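Local atomic coordinates of DNA-(apurinic or apyrimidinic site) lyase (Xenopus laevis, PDB entry 6WCD), a protein that acts as a 3'-5' exonuclease and weak apurinic/apyrimidinic endonuclease in DNA base excision repair, represented here by its catalytic domain. Residues K19-L22 / D23-A27; C256-A260 / S261-Q265; R279-E283 / S284-D288; R125-N128 / C129-E133; Q165-A168 / E169-Q173. All blocks are in the same frame, centred on the assembly; numbering follows the deposited sequence.

Contact 1 (K19-L22 / D23-A27). With EDO (1,2-ethanediol), chain E.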
loop_
_atom_site.group_PDB
_atom_site.type_symbol
_atom_site.label_atom_id
_atom_site.label_comp_id
_atom_site.label_asym_id
_atom_site.label_seq_id
_atom_site.Cartn_x
_atom_site.Cartn_y
_atom_site.Cartn_z
ATOM N N LYS A 19 -12.274 -14.726 0.078
ATOM C CA LYS A 19 -11.379 -15.782 0.510
ATOM C C LYS A 19 -10.696 -16.445 -0.673
ATOM O O LYS A 19 -9.479 -16.667 -0.666
ATOM C CB LYS A 19 -12.122 -16.829 1.338
ATOM C CG LYS A 19 -11.155 -17.869 1.901
ATOM C CD LYS A 19 -11.832 -18.762 2.891
ATOM C CE LYS A 19 -10.824 -19.697 3.547
ATOM N NZ LYS A 19 -10.040 -20.456 2.547
ATOM N N GLU A 20 -11.474 -16.764 -1.717
ATOM C CA GLU A 20 -10.914 -17.399 -2.904
ATOM C C GLU A 20 -9.848 -16.495 -3.519
ATOM O O GLU A 20 -8.750 -16.956 -3.866
ATOM C CB GLU A 20 -12.027 -17.703 -3.914
ATOM C CG GLU A 20 -11.533 -18.174 -5.256
ATOM C CD GLU A 20 -12.655 -18.473 -6.264
ATOM O OE1 GLU A 20 -13.838 -18.575 -5.869
ATOM O OE2 GLU A 20 -12.341 -18.594 -7.467
ATOM N N THR A 21 -10.166 -15.194 -3.686
ATOM C CA THR A 21 -9.198 -14.266 -4.261
ATOM C C THR A 21 -7.928 -14.198 -3.439
ATOM O O THR A 21 -6.825 -14.340 -3.994
ATOM C CB THR A 21 -9.864 -12.896 -4.368
ATOM O OG1 THR A 21 -10.973 -13.011 -5.274
ATOM C CG2 THR A 21 -8.886 -11.809 -4.823
ATOM N N LEU A 22 -8.037 -13.999 -2.124
ATOM C CA LEU A 22 -6.827 -13.858 -1.322
ATOM C C LEU A 22 -6.004 -15.138 -1.336
ATOM O O LEU A 22 -4.782 -15.094 -1.516
ATOM C CB LEU A 22 -7.153 -13.472 0.134
ATOM C CG LEU A 22 -7.833 -12.136 0.345
ATOM C CD1 LEU A 22 -8.122 -11.963 1.842
ATOM C CD2 LEU A 22 -6.976 -11.011 -0.166
ATOM N N ASP A 23 -6.649 -16.298 -1.152
ATOM C CA ASP A 23 -5.888 -17.552 -1.180
ATOM C C ASP A 23 -5.134 -17.708 -2.493
ATOM O O ASP A 23 -4.007 -18.218 -2.513
ATOM C CB ASP A 23 -6.843 -18.709 -0.963
ATOM C CG ASP A 23 -7.368 -18.815 0.491
ATOM O OD1 ASP A 23 -6.940 -18.060 1.383
ATOM O OD2 ASP A 23 -8.226 -19.694 0.754
ATOM N N SER A 24 -5.750 -17.300 -3.617
ATOM C CA SER A 24 -5.156 -17.478 -4.933
ATOM C C SER A 24 -3.897 -16.641 -5.110
ATOM O O SER A 24 -3.042 -16.980 -5.933
ATOM C CB SER A 24 -6.160 -17.128 -6.028
ATOM O OG SER A 24 -6.305 -15.722 -6.206
ATOM N N LEU A 25 -3.792 -15.543 -4.384
ATOM C CA LEU A 25 -2.639 -14.661 -4.480
ATOM C C LEU A 25 -1.434 -15.232 -3.753
ATOM O O LEU A 25 -0.293 -14.783 -3.988
ATOM C CB LEU A 25 -2.987 -13.288 -3.938
ATOM C CG LEU A 25 -4.014 -12.526 -4.729
ATOM C CD1 LEU A 25 -4.497 -11.328 -3.967
ATOM C CD2 LEU A 25 -3.419 -12.060 -6.066
ATOM N N ASP A 26 -1.645 -16.206 -2.862
ATOM C CA ASP A 26 -0.597 -17.019 -2.218
ATOM C C ASP A 26 0.491 -16.142 -1.583
ATOM O O ASP A 26 1.664 -16.186 -1.980
ATOM C CB ASP A 26 0.038 -17.994 -3.216
ATOM C CG ASP A 26 0.912 -19.039 -2.546
ATOM O OD1 ASP A 26 0.755 -19.265 -1.323
ATOM O OD2 ASP A 26 1.768 -19.610 -3.238
ATOM N N ALA A 27 0.100 -15.394 -0.545
ATOM C CA ALA A 27 1.021 -14.510 0.134
ATOM C C ALA A 27 0.680 -14.375 1.616
ATOM O O ALA A 27 -0.464 -14.588 2.031
ATOM C CB ALA A 27 1.026 -13.107 -0.482
HETATM C C1 EDO E . -7.922 -21.598 5.571
HETATM O O1 EDO E . -9.178 -22.106 5.099
HETATM C C2 EDO E . -8.062 -21.196 7.036
HETATM O O2 EDO E . -6.761 -21.109 7.636
HETATM O O HOH W 1 -7.915 -18.677 3.919
HETATM O O HOH W 2 -2.828 -16.056 0.221
#

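Contact 2 (C256-A260 / S261-Q265)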
loop_
_atom_site.group_PDB
_atom_site.type_symbol
_atom_site.label_atom_id
_atom_site.label_comp_id
_atom_site.label_asym_id
_atom_site.label_seq_id
_atom_site.Cartn_x
_atom_site.Cartn_y
_atom_site.Cartn_z
ATOM N N CYS A 256 -1.561 -1.098 -14.753
ATOM C CA CYS A 256 -2.821 -0.387 -14.802
ATOM C C CYS A 256 -3.171 -0.097 -16.232
ATOM O O CYS A 256 -2.329 0.448 -16.978
ATOM C CB CYS A 256 -2.744 0.898 -13.991
ATOM S SG CYS A 256 -4.331 1.845 -13.954
ATOM N N TRP A 257 -4.441 -0.384 -16.607
ATOM C CA TRP A 257 -4.991 -0.147 -17.938
ATOM C C TRP A 257 -6.413 0.367 -17.737
ATOM O O TRP A 257 -7.196 -0.226 -16.958
ATOM C CB TRP A 257 -5.038 -1.419 -18.788
ATOM C CG TRP A 257 -3.753 -2.216 -18.868
ATOM C CD1 TRP A 257 -2.853 -2.198 -19.850
ATOM C CD2 TRP A 257 -3.262 -3.134 -17.873
ATOM N NE1 TRP A 257 -1.812 -3.056 -19.573
ATOM C CE2 TRP A 257 -2.045 -3.629 -18.336
ATOM C CE3 TRP A 257 -3.754 -3.567 -16.646
ATOM C CZ2 TRP A 257 -1.312 -4.541 -17.648
ATOM C CZ3 TRP A 257 -2.997 -4.514 -15.938
ATOM C CH2 TRP A 257 -1.804 -4.952 -16.419
ATOM N N CYS A 258 -6.810 1.367 -18.499
ATOM C CA CYS A 258 -8.152 1.868 -18.297
ATOM C C CYS A 258 -9.210 0.844 -18.682
ATOM O O CYS A 258 -9.019 0.027 -19.544
ATOM C CB CYS A 258 -8.371 3.195 -19.000
ATOM S SG CYS A 258 -8.287 3.067 -20.805
ATOM N N SER A 259 -10.370 0.945 -18.074
ATOM C CA SER A 259 -11.377 -0.088 -18.287
ATOM C C SER A 259 -11.888 -0.078 -19.714
ATOM O O SER A 259 -12.335 -1.110 -20.220
ATOM C CB SER A 259 -12.544 0.104 -17.313
ATOM O OG SER A 259 -12.109 -0.084 -15.974
ATOM N N ALA A 260 -11.817 1.060 -20.377
ATOM C CA ALA A 260 -12.507 1.205 -21.646
ATOM C C ALA A 260 -11.606 0.871 -22.827
ATOM O O ALA A 260 -10.378 0.861 -22.733
ATOM C CB ALA A 260 -13.035 2.642 -21.775
ATOM N N SER A 261 -12.250 0.613 -23.970
ATOM C CA SER A 261 -11.601 0.683 -25.277
ATOM C C SER A 261 -10.466 -0.329 -25.421
ATOM O O SER A 261 -9.561 -0.146 -26.265
ATOM C CB SER A 261 -11.099 2.110 -25.560
ATOM O OG SER A 261 -12.183 3.034 -25.555
ATOM N N GLY A 262 -10.541 -1.418 -24.659
ATOM C CA GLY A 262 -9.693 -2.588 -24.903
ATOM C C GLY A 262 -8.256 -2.419 -24.462
ATOM O O GLY A 262 -7.350 -3.096 -24.981
ATOM N N ALA A 263 -8.019 -1.519 -23.515
ATOM C CA ALA A 263 -6.654 -1.133 -23.191
ATOM C C ALA A 263 -5.829 -2.303 -22.681
ATOM O O ALA A 263 -4.638 -2.395 -22.957
ATOM C CB ALA A 263 -6.649 -0.021 -22.148
ATOM N N ARG A 264 -6.408 -3.164 -21.843
ATOM C CA ARG A 264 -5.557 -4.221 -21.301
ATOM C C ARG A 264 -5.080 -5.168 -22.377
ATOM O O ARG A 264 -3.959 -5.692 -22.298
ATOM C CB ARG A 264 -6.307 -4.992 -20.204
ATOM C CG ARG A 264 -5.408 -5.983 -19.444
ATOM C CD ARG A 264 -6.047 -6.279 -18.123
ATOM N NE ARG A 264 -5.240 -7.195 -17.310
ATOM C CZ ARG A 264 -5.508 -7.425 -16.021
ATOM N NH1 ARG A 264 -6.510 -6.842 -15.419
ATOM N NH2 ARG A 264 -4.750 -8.264 -15.365
ATOM N N GLN A 265 -5.888 -5.378 -23.413
ATOM C CA GLN A 265 -5.498 -6.214 -24.520
ATOM C C GLN A 265 -4.470 -5.546 -25.431
ATOM O O GLN A 265 -3.672 -6.230 -26.054
ATOM C CB GLN A 265 -6.742 -6.571 -25.345
ATOM C CG GLN A 265 -7.756 -7.484 -24.598
ATOM C CD GLN A 265 -8.340 -6.867 -23.318
ATOM O OE1 GLN A 265 -8.939 -5.776 -23.332
ATOM N NE2 GLN A 265 -8.160 -7.571 -22.198
HETATM O O HOH W 3 -8.965 -2.690 -20.391
#

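Contact 3 (R279-E283 / S284-D288)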
loop_
_atom_site.group_PDB
_atom_site.type_symbol
_atom_site.label_atom_id
_atom_site.label_comp_id
_atom_site.label_asym_id
_atom_site.label_seq_id
_atom_site.Cartn_x
_atom_site.Cartn_y
_atom_site.Cartn_z
ATOM N N ARG A 279 16.842 0.539 1.422
ATOM C CA ARG A 279 17.950 -0.052 0.667
ATOM C C ARG A 279 18.404 -1.367 1.283
ATOM O O ARG A 279 18.537 -2.382 0.577
ATOM C CB ARG A 279 19.110 0.928 0.577
ATOM C CG ARG A 279 18.763 2.227 -0.180
ATOM C CD ARG A 279 20.065 2.912 -0.581
ATOM N NE ARG A 279 19.887 4.198 -1.245
ATOM C CZ ARG A 279 20.695 4.666 -2.203
ATOM N NH1 ARG A 279 21.716 3.953 -2.645
ATOM N NH2 ARG A 279 20.470 5.866 -2.738
ATOM N N GLU A 280 18.670 -1.379 2.598
ATOM C CA GLU A 280 19.223 -2.579 3.214
ATOM C C GLU A 280 18.268 -3.774 3.111
ATOM O O GLU A 280 18.704 -4.924 2.925
ATOM C CB GLU A 280 19.582 -2.304 4.676
ATOM C CG GLU A 280 20.430 -3.395 5.298
ATOM C CD GLU A 280 20.692 -3.176 6.781
ATOM O OE1 GLU A 280 20.709 -4.172 7.540
ATOM O OE2 GLU A 280 20.883 -2.010 7.185
ATOM N N LEU A 281 16.980 -3.547 3.284
ATOM C CA LEU A 281 15.984 -4.608 3.171
ATOM C C LEU A 281 15.965 -5.213 1.792
ATOM O O LEU A 281 15.970 -6.439 1.644
ATOM C CB LEU A 281 14.602 -4.032 3.502
ATOM C CG LEU A 281 13.445 -5.034 3.479
ATOM C CD1 LEU A 281 13.566 -6.064 4.629
ATOM C CD2 LEU A 281 12.092 -4.268 3.493
ATOM N N VAL A 282 15.926 -4.390 0.760
ATOM C CA VAL A 282 15.868 -4.914 -0.598
ATOM C C VAL A 282 17.153 -5.684 -0.930
ATOM O O VAL A 282 17.102 -6.774 -1.491
ATOM C CB VAL A 282 15.582 -3.778 -1.597
ATOM C CG1 VAL A 282 15.648 -4.261 -3.055
ATOM C CG2 VAL A 282 14.250 -3.184 -1.314
ATOM N N GLU A 283 18.323 -5.122 -0.595
ATOM C CA GLU A 283 19.606 -5.748 -0.923
ATOM C C GLU A 283 19.805 -7.049 -0.166
ATOM O O GLU A 283 20.404 -7.986 -0.707
ATOM C CB GLU A 283 20.752 -4.796 -0.603
ATOM C CG GLU A 283 20.817 -3.583 -1.501
ATOM C CD GLU A 283 21.871 -2.549 -1.050
ATOM O OE1 GLU A 283 22.392 -2.669 0.080
ATOM O OE2 GLU A 283 22.158 -1.611 -1.821
ATOM N N SER A 284 19.389 -7.109 1.093
ATOM C CA SER A 284 19.728 -8.281 1.912
ATOM C C SER A 284 18.589 -9.278 2.081
ATOM O O SER A 284 18.885 -10.452 2.370
ATOM C CB SER A 284 20.186 -7.857 3.300
ATOM O OG SER A 284 21.338 -7.053 3.188
ATOM N N GLU A 285 17.335 -8.882 1.971
ATOM C CA GLU A 285 16.245 -9.789 2.265
ATOM C C GLU A 285 15.343 -10.106 1.089
ATOM O O GLU A 285 14.595 -11.077 1.166
ATOM C CB GLU A 285 15.379 -9.251 3.402
ATOM C CG GLU A 285 16.202 -8.934 4.700
ATOM C CD GLU A 285 16.829 -10.127 5.396
ATOM O OE1 GLU A 285 16.295 -11.245 5.246
ATOM O OE2 GLU A 285 17.866 -9.954 6.108
ATOM N N PHE A 286 15.347 -9.309 0.027
ATOM C CA PHE A 286 14.482 -9.621 -1.100
ATOM C C PHE A 286 15.123 -10.662 -2.013
ATOM O O PHE A 286 16.333 -10.667 -2.242
ATOM C CB PHE A 286 14.158 -8.374 -1.950
ATOM C CG PHE A 286 13.007 -7.536 -1.467
ATOM C CD1 PHE A 286 12.884 -7.094 -0.178
ATOM C CD2 PHE A 286 12.030 -7.128 -2.383
ATOM C CE1 PHE A 286 11.806 -6.273 0.207
ATOM C CE2 PHE A 286 10.962 -6.318 -1.992
ATOM C CZ PHE A 286 10.862 -5.897 -0.707
ATOM N N LEU A 287 14.270 -11.548 -2.546
ATOM C CA LEU A 287 14.642 -12.473 -3.593
ATOM C C LEU A 287 14.156 -12.036 -4.980
ATOM O O LEU A 287 14.843 -12.342 -5.982
ATOM C CB LEU A 287 14.090 -13.876 -3.272
ATOM C CG LEU A 287 14.760 -14.538 -2.075
ATOM C CD1 LEU A 287 13.884 -15.684 -1.600
ATOM C CD2 LEU A 287 16.147 -15.042 -2.375
ATOM N N ASP A 288 12.972 -11.458 -5.057
ATOM C CA ASP A 288 12.424 -11.023 -6.336
ATOM C C ASP A 288 11.270 -10.080 -6.069
ATOM O O ASP A 288 10.745 -9.994 -4.960
ATOM C CB ASP A 288 11.982 -12.220 -7.164
ATOM C CG ASP A 288 11.898 -11.940 -8.681
ATOM O OD1 ASP A 288 12.164 -10.809 -9.174
ATOM O OD2 ASP A 288 11.592 -12.934 -9.411
HETATM O O HOH W 4 18.438 -8.825 -2.546
#

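Contact 4 (R125-N128 / C129-E133)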
loop_
_atom_site.group_PDB
_atom_site.type_symbol
_atom_site.label_atom_id
_atom_site.label_comp_id
_atom_site.label_asym_id
_atom_site.label_seq_id
_atom_site.Cartn_x
_atom_site.Cartn_y
_atom_site.Cartn_z
ATOM N N ARG A 125 7.346 -8.331 13.379
ATOM C CA ARG A 125 8.713 -8.731 13.703
ATOM C C ARG A 125 9.168 -9.779 12.691
ATOM O O ARG A 125 8.383 -10.637 12.263
ATOM C CB ARG A 125 8.777 -9.292 15.104
ATOM C CG ARG A 125 8.521 -8.242 16.183
ATOM C CD ARG A 125 9.664 -7.180 16.278
ATOM N NE ARG A 125 10.668 -7.551 17.284
ATOM C CZ ARG A 125 11.810 -6.900 17.520
ATOM N NH1 ARG A 125 12.625 -7.326 18.473
ATOM N NH2 ARG A 125 12.158 -5.836 16.815
ATOM N N ILE A 126 10.439 -9.702 12.310
ATOM C CA ILE A 126 10.993 -10.609 11.305
ATOM C C ILE A 126 12.365 -11.040 11.809
ATOM O O ILE A 126 13.018 -10.359 12.606
ATOM C CB ILE A 126 11.112 -9.995 9.887
ATOM C CG1 ILE A 126 12.009 -8.738 9.895
ATOM C CG2 ILE A 126 9.741 -9.757 9.283
ATOM C CD1 ILE A 126 12.454 -8.286 8.513
ATOM N N LEU A 127 12.822 -12.216 11.339
ATOM C CA LEU A 127 14.183 -12.671 11.552
ATOM C C LEU A 127 14.977 -12.439 10.277
ATOM O O LEU A 127 14.569 -12.887 9.208
ATOM C CB LEU A 127 14.203 -14.139 11.951
ATOM C CG LEU A 127 13.498 -14.435 13.280
ATOM C CD1 LEU A 127 13.326 -15.946 13.430
ATOM C CD2 LEU A 127 14.299 -13.876 14.426
ATOM N N ASN A 128 16.082 -11.718 10.381
ATOM C CA ASN A 128 16.840 -11.326 9.204
ATOM C C ASN A 128 17.847 -12.404 8.817
ATOM O O ASN A 128 17.880 -13.507 9.376
ATOM C CB ASN A 128 17.500 -9.954 9.451
ATOM C CG ASN A 128 18.697 -10.017 10.370
ATOM O OD1 ASN A 128 19.208 -11.065 10.792
ATOM N ND2 ASN A 128 19.228 -8.829 10.653
ATOM N N CYS A 129 18.747 -12.103 7.871
ATOM C CA CYS A 129 19.606 -13.170 7.366
ATOM C C CYS A 129 20.692 -13.606 8.350
ATOM O O CYS A 129 21.357 -14.635 8.096
ATOM C CB CYS A 129 20.220 -12.743 6.028
ATOM S SG CYS A 129 21.122 -11.152 6.072
ATOM N N GLU A 130 20.890 -12.897 9.465
ATOM C CA GLU A 130 21.764 -13.326 10.539
ATOM C C GLU A 130 20.978 -13.908 11.708
ATOM O O GLU A 130 21.547 -14.160 12.756
ATOM C CB GLU A 130 22.610 -12.145 11.039
ATOM C CG GLU A 130 23.311 -11.354 9.927
ATOM C CD GLU A 130 24.311 -12.197 9.151
ATOM O OE1 GLU A 130 24.948 -13.083 9.761
ATOM O OE2 GLU A 130 24.445 -11.984 7.926
ATOM N N ASP A 131 19.703 -14.140 11.495
ATOM C CA ASP A 131 18.719 -14.621 12.476
ATOM C C ASP A 131 18.573 -13.676 13.672
ATOM O O ASP A 131 18.310 -14.125 14.797
ATOM C CB ASP A 131 19.006 -16.042 12.933
ATOM C CG ASP A 131 17.723 -16.790 13.328
ATOM O OD1 ASP A 131 16.713 -16.535 12.712
ATOM O OD2 ASP A 131 17.876 -17.663 14.261
ATOM N N LYS A 132 18.777 -12.387 13.431
ATOM C CA LYS A 132 18.448 -11.351 14.407
ATOM C C LYS A 132 17.044 -10.851 14.185
ATOM O O LYS A 132 16.586 -10.701 13.055
ATOM C CB LYS A 132 19.415 -10.157 14.299
ATOM C CG LYS A 132 19.085 -9.010 15.238
ATOM C CD LYS A 132 20.047 -7.833 15.077
ATOM C CE LYS A 132 19.463 -6.566 15.681
ATOM N NZ LYS A 132 18.487 -6.867 16.774
ATOM N N GLU A 133 16.355 -10.564 15.289
ATOM C CA GLU A 133 15.003 -10.036 15.196
ATOM C C GLU A 133 15.025 -8.547 14.916
ATOM O O GLU A 133 15.739 -7.788 15.598
ATOM C CB GLU A 133 14.240 -10.299 16.496
ATOM C CG GLU A 133 12.731 -10.148 16.341
ATOM C CD GLU A 133 11.969 -10.633 17.561
ATOM O OE1 GLU A 133 12.511 -11.494 18.296
ATOM O OE2 GLU A 133 10.836 -10.148 17.787
#

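Contact 5 (Q165-A168 / E169-Q173)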
loop_
_atom_site.group_PDB
_atom_site.type_symbol
_atom_site.label_atom_id
_atom_site.label_comp_id
_atom_site.label_asym_id
_atom_site.label_seq_id
_atom_site.Cartn_x
_atom_site.Cartn_y
_atom_site.Cartn_z
ATOM N N GLN A 165 6.397 10.631 2.806
ATOM C CA GLN A 165 7.850 10.633 2.972
ATOM C C GLN A 165 8.239 10.909 4.405
ATOM O O GLN A 165 9.131 10.229 4.975
ATOM C CB GLN A 165 8.487 11.633 2.009
ATOM C CG GLN A 165 9.959 11.728 2.157
ATOM C CD GLN A 165 10.606 12.468 1.041
ATOM O OE1 GLN A 165 9.953 13.164 0.272
ATOM N NE2 GLN A 165 11.940 12.368 0.972
ATOM N N THR A 166 7.627 11.918 5.003
ATOM C CA THR A 166 7.954 12.277 6.381
ATOM C C THR A 166 7.759 11.083 7.299
ATOM O O THR A 166 8.608 10.772 8.141
ATOM C CB THR A 166 7.082 13.449 6.820
ATOM O OG1 THR A 166 7.394 14.610 6.038
ATOM C CG2 THR A 166 7.373 13.820 8.281
ATOM N N ARG A 167 6.622 10.415 7.184
ATOM C CA ARG A 167 6.334 9.323 8.102
ATOM C C ARG A 167 7.259 8.134 7.856
ATOM O O ARG A 167 7.765 7.525 8.798
ATOM C CB ARG A 167 4.872 8.902 7.971
ATOM C CG ARG A 167 4.489 7.779 8.940
ATOM C CD ARG A 167 4.557 8.269 10.381
ATOM N NE ARG A 167 4.201 7.257 11.375
ATOM C CZ ARG A 167 2.958 6.892 11.647
ATOM N NH1 ARG A 167 1.953 7.393 10.979
ATOM N NH2 ARG A 167 2.711 5.980 12.602
ATOM N N ALA A 168 7.431 7.746 6.591
ATOM C CA ALA A 168 8.217 6.557 6.273
ATOM C C ALA A 168 9.657 6.730 6.700
ATOM O O ALA A 168 10.263 5.795 7.256
ATOM C CB ALA A 168 8.124 6.275 4.789
ATOM N N GLU A 169 10.228 7.916 6.478
ATOM C CA GLU A 169 11.610 8.165 6.895
ATOM C C GLU A 169 11.729 8.226 8.410
ATOM O O GLU A 169 12.759 7.790 8.971
ATOM C CB GLU A 169 12.137 9.428 6.211
ATOM C CG GLU A 169 12.266 9.186 4.715
ATOM C CD GLU A 169 12.869 10.346 3.953
ATOM O OE1 GLU A 169 13.218 11.399 4.558
ATOM O OE2 GLU A 169 12.992 10.193 2.731
ATOM N N ALA A 170 10.698 8.693 9.109
ATOM C CA ALA A 170 10.796 8.743 10.564
ATOM C C ALA A 170 10.742 7.342 11.154
ATOM O O ALA A 170 11.502 7.028 12.085
ATOM C CB ALA A 170 9.673 9.585 11.159
ATOM N N ILE A 171 9.899 6.485 10.601
ATOM C CA ILE A 171 9.873 5.097 11.089
ATOM C C ILE A 171 11.221 4.459 10.814
ATOM O O ILE A 171 11.796 3.784 11.678
ATOM C CB ILE A 171 8.721 4.316 10.434
ATOM C CG1 ILE A 171 7.389 4.914 10.880
ATOM C CG2 ILE A 171 8.818 2.830 10.757
ATOM C CD1 ILE A 171 6.184 4.469 10.007
ATOM N N LEU A 172 11.774 4.690 9.625
ATOM C CA LEU A 172 13.047 4.073 9.251
ATOM C C LEU A 172 14.169 4.557 10.147
ATOM O O LEU A 172 15.029 3.771 10.571
ATOM C CB LEU A 172 13.357 4.357 7.792
ATOM C CG LEU A 172 14.611 3.740 7.199
ATOM C CD1 LEU A 172 14.376 2.228 7.177
ATOM C CD2 LEU A 172 14.890 4.316 5.804
ATOM N N GLN A 173 14.144 5.851 10.510
ATOM C CA GLN A 173 15.166 6.395 11.389
ATOM C C GLN A 173 15.138 5.749 12.772
ATOM O O GLN A 173 16.187 5.698 13.454
ATOM C CB GLN A 173 14.977 7.916 11.477
ATOM C CG GLN A 173 15.977 8.641 12.394
ATOM C CD GLN A 173 17.410 8.476 11.925
ATOM O OE1 GLN A 173 17.665 8.169 10.759
ATOM N NE2 GLN A 173 18.354 8.667 12.835
#

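Contact 1 (K19-L22 / D23-A27)
Lys19 and Asp23, one helical turn apart, form the salt bridge of this stretch, with Lys19 NZ 2.7 Å from Asp23 OD2. The ammonium uses the syn lone pair of that oxygen. Lys19 has CG anti to its own backbone N (chi1 -175°) and runs extended until it bends at the last torsion, which turns NZ in toward OD2. A water accepts weakly from NZ and donates to Asp23 OD1, so it closes the pair on a second side; OD1 also bonds to Tyr52. A 1,2-ethanediol, probably left from crystallisation, takes a further weak bond from NZ.

Backbone bonds carry the helix beneath: Asp23 N to Lys19 O at 2.9 Å and nearly straight, then Ser24 N to Glu20 O at 3.0 Å. Toward the end the pattern tightens, and Leu25 N turns to Leu22 O at 3.1 Å while keeping only a weak bond to Thr21 O. In one of its two conformers Ser24 OG donates to that same Thr21 O, a bond that may not hold in the other. A second water spans Leu22 O and Ala27 N where Asp26, with positive phi, breaks the helix.

On the apolar side, Leu22 and Leu25 pack on Ile30, and Thr21 and Leu25 on Trp6. This is the helix of a beta-alpha-beta unit, strand 2-7, helix 18-25, strand 29-33, in the DNase I-like fold.

Contact 2 (C256-A260 / S261-Q265)
Cys258 O accepts a hydrogen bond from a water at 2.8 Å, and the same water accepts from Arg264 N at 3.0 Å, tying the chain before the turn to the first residues of helix 263-266. Between them lies a type I' beta turn, Ala260 to Ala263, closed by a weak bond from Ala263 N to Ala260 O; Ser261 and Gly262 take the positive phi angles it needs, and Gly262 is also the helix N-cap.

Inside the loop Ala263 CB packs against Cys258 SG at 3.7 Å and faces Trp257 CB. The indole carries the larger contact. Arg264 lies across one face: its CA makes a CH-pi contact with the five-membered ring, and the extended chain then runs out over the six-membered ring. Trp257 NE1 bonds to Asn267, and Arg264 NH2 to the carbonyls of Pro293 and Val295. Without the indole, as with an alanine here, the aliphatic part of Arg264 would probably lose its support and Asn267 OD1 its donor. Nearby, the side chain of Ser259 is about 7 Å from the bound magnesium ion. The guanidinium and indole planes are only 13° apart, with Trp257 CZ3 3.8 Å from Arg264 NE.

Contact 3 (R279-E283 / S284-D288)
Phe286 lays one ring face against Val282, whose CG2 stands over the ring centre, 4.2 Å from the centroid and 10° off the normal, a CH-pi contact. It marks a helix-to-strand junction in the DNase I-like fold, where helix 279-285 runs into strand 286-291. Leu281 flanks the same ring, its CD2 3.9 Å from Phe286 CE1. With CG anti to the backbone N (chi1 -178°), Leu281 also sends CD1 across the base of Glu285 at about a right angle. Around this cluster stand Ile179, Phe246, Ala305 and Met307, so Phe286 sits between strand 177-181 of one sheet, strand 303-307 of the other, and helix 242-246.

Ser284 N bonds to Glu280 O at 2.9 Å and Glu285 N to Leu281 O at 2.8 Å; Phe286 N makes only weak bonds, to Leu281 O and Val282 O. Glu285 bends at its second torsion and carries its carboxylate off to Cys129 N. A water lies close to both Val282 O and Phe286 O, 2.7 Å from the former.

Contact 4 (R125-N128 / C129-E133)
Leu127 and Glu133 face each other as an antiparallel non-hydrogen-bonded pair, CA atoms 4.6 Å apart, where strand 119-127 turns back toward strand 133-142. A type I turn from Asn128 to Asp131 makes the reversal, with Asp131 N bonded to Asn128 O; Asn128 N to Lys132 O, at 2.9 Å, closes the loop behind it.

The Asn128 side chain braces the loop. Its CG sits between the backbone N and carbonyl carbon (chi1 75°), placing OD1 within reach of two amides, Glu130 N at 2.8 Å, an Asx turn, and Lys132 N at 3.0 Å, which approach from opposite faces of the amide plane. Its ND2 goes to Glu134. Farther back, Arg125 NE meets Glu133 OE2 at 2.7 Å from above the carboxylate plane, with the two side chains crossing at about a right angle and Glu133 CG lying over one guanidinium face. Arg125 NH2 bonds to Thr135.

The chemistry suits a surface hairpin: one amide oxygen satisfies two loop amides and fixes the loop's shape, while the ion pair, likely weakened by solvent, clasps the strands.

Contact 5 (Q165-A168 / E169-Q173)
The Gln165 amide and the Glu169 carboxylate stand almost perpendicular, 83° between their planes, though the two side chains run side by side. Glu169 OE2 lies in the plane of the Gln165 amide and takes its NE2 at 3.0 Å; seen from the acid, that donor comes from above the carboxylate. Gln165 OE1 bonds to Gln213 on helix 206-214. The Arg167 guanidinium meets Ile171 CD1 obliquely, 3.7 Å from NE. Its NH2 goes on to Gly97 O; a bend at the second torsion (chi2 66°) carries the side chain across Ile171. Were Glu169 a leucine, Gln165 NE2 would probably lose this acceptor and the amide be less firmly set against helix 206-214.

Regular i to i+4 backbone bonds run beneath, among them Ile171 N to Arg167 O and Leu172 N to Ala168 O, both 3.0 Å. Ala168 and Ile171 pack on the strands, against Ile139, Val178 and Ile180. This is the crossover helix of a beta-alpha-beta unit, strand 133-142, helix 152-173, strand 177-181, in the DNase I-like fold.

Contacts 1 and 5 are alike in kind: each lies on the helix of a beta-alpha-beta unit, with an i to i+4 polar pair and apolar residues on strands, yet they sit on opposite sides of the chain's centre and serve different sheets. Contact 3 has the largest share of buried residues, four of seven, and centres on an aromatic ring. Contact 4 lies at the surface and relies on charge and loop amides. These two touch, through Glu285 OE2 and Cys129 N, probably a hydrogen bond, joining the hairpin to helix 279-285. Contact 2 stands apart, partly exposed, and is the one nearest the magnesium ion; its sheet is that of contact 4, about 42 Å away between centres.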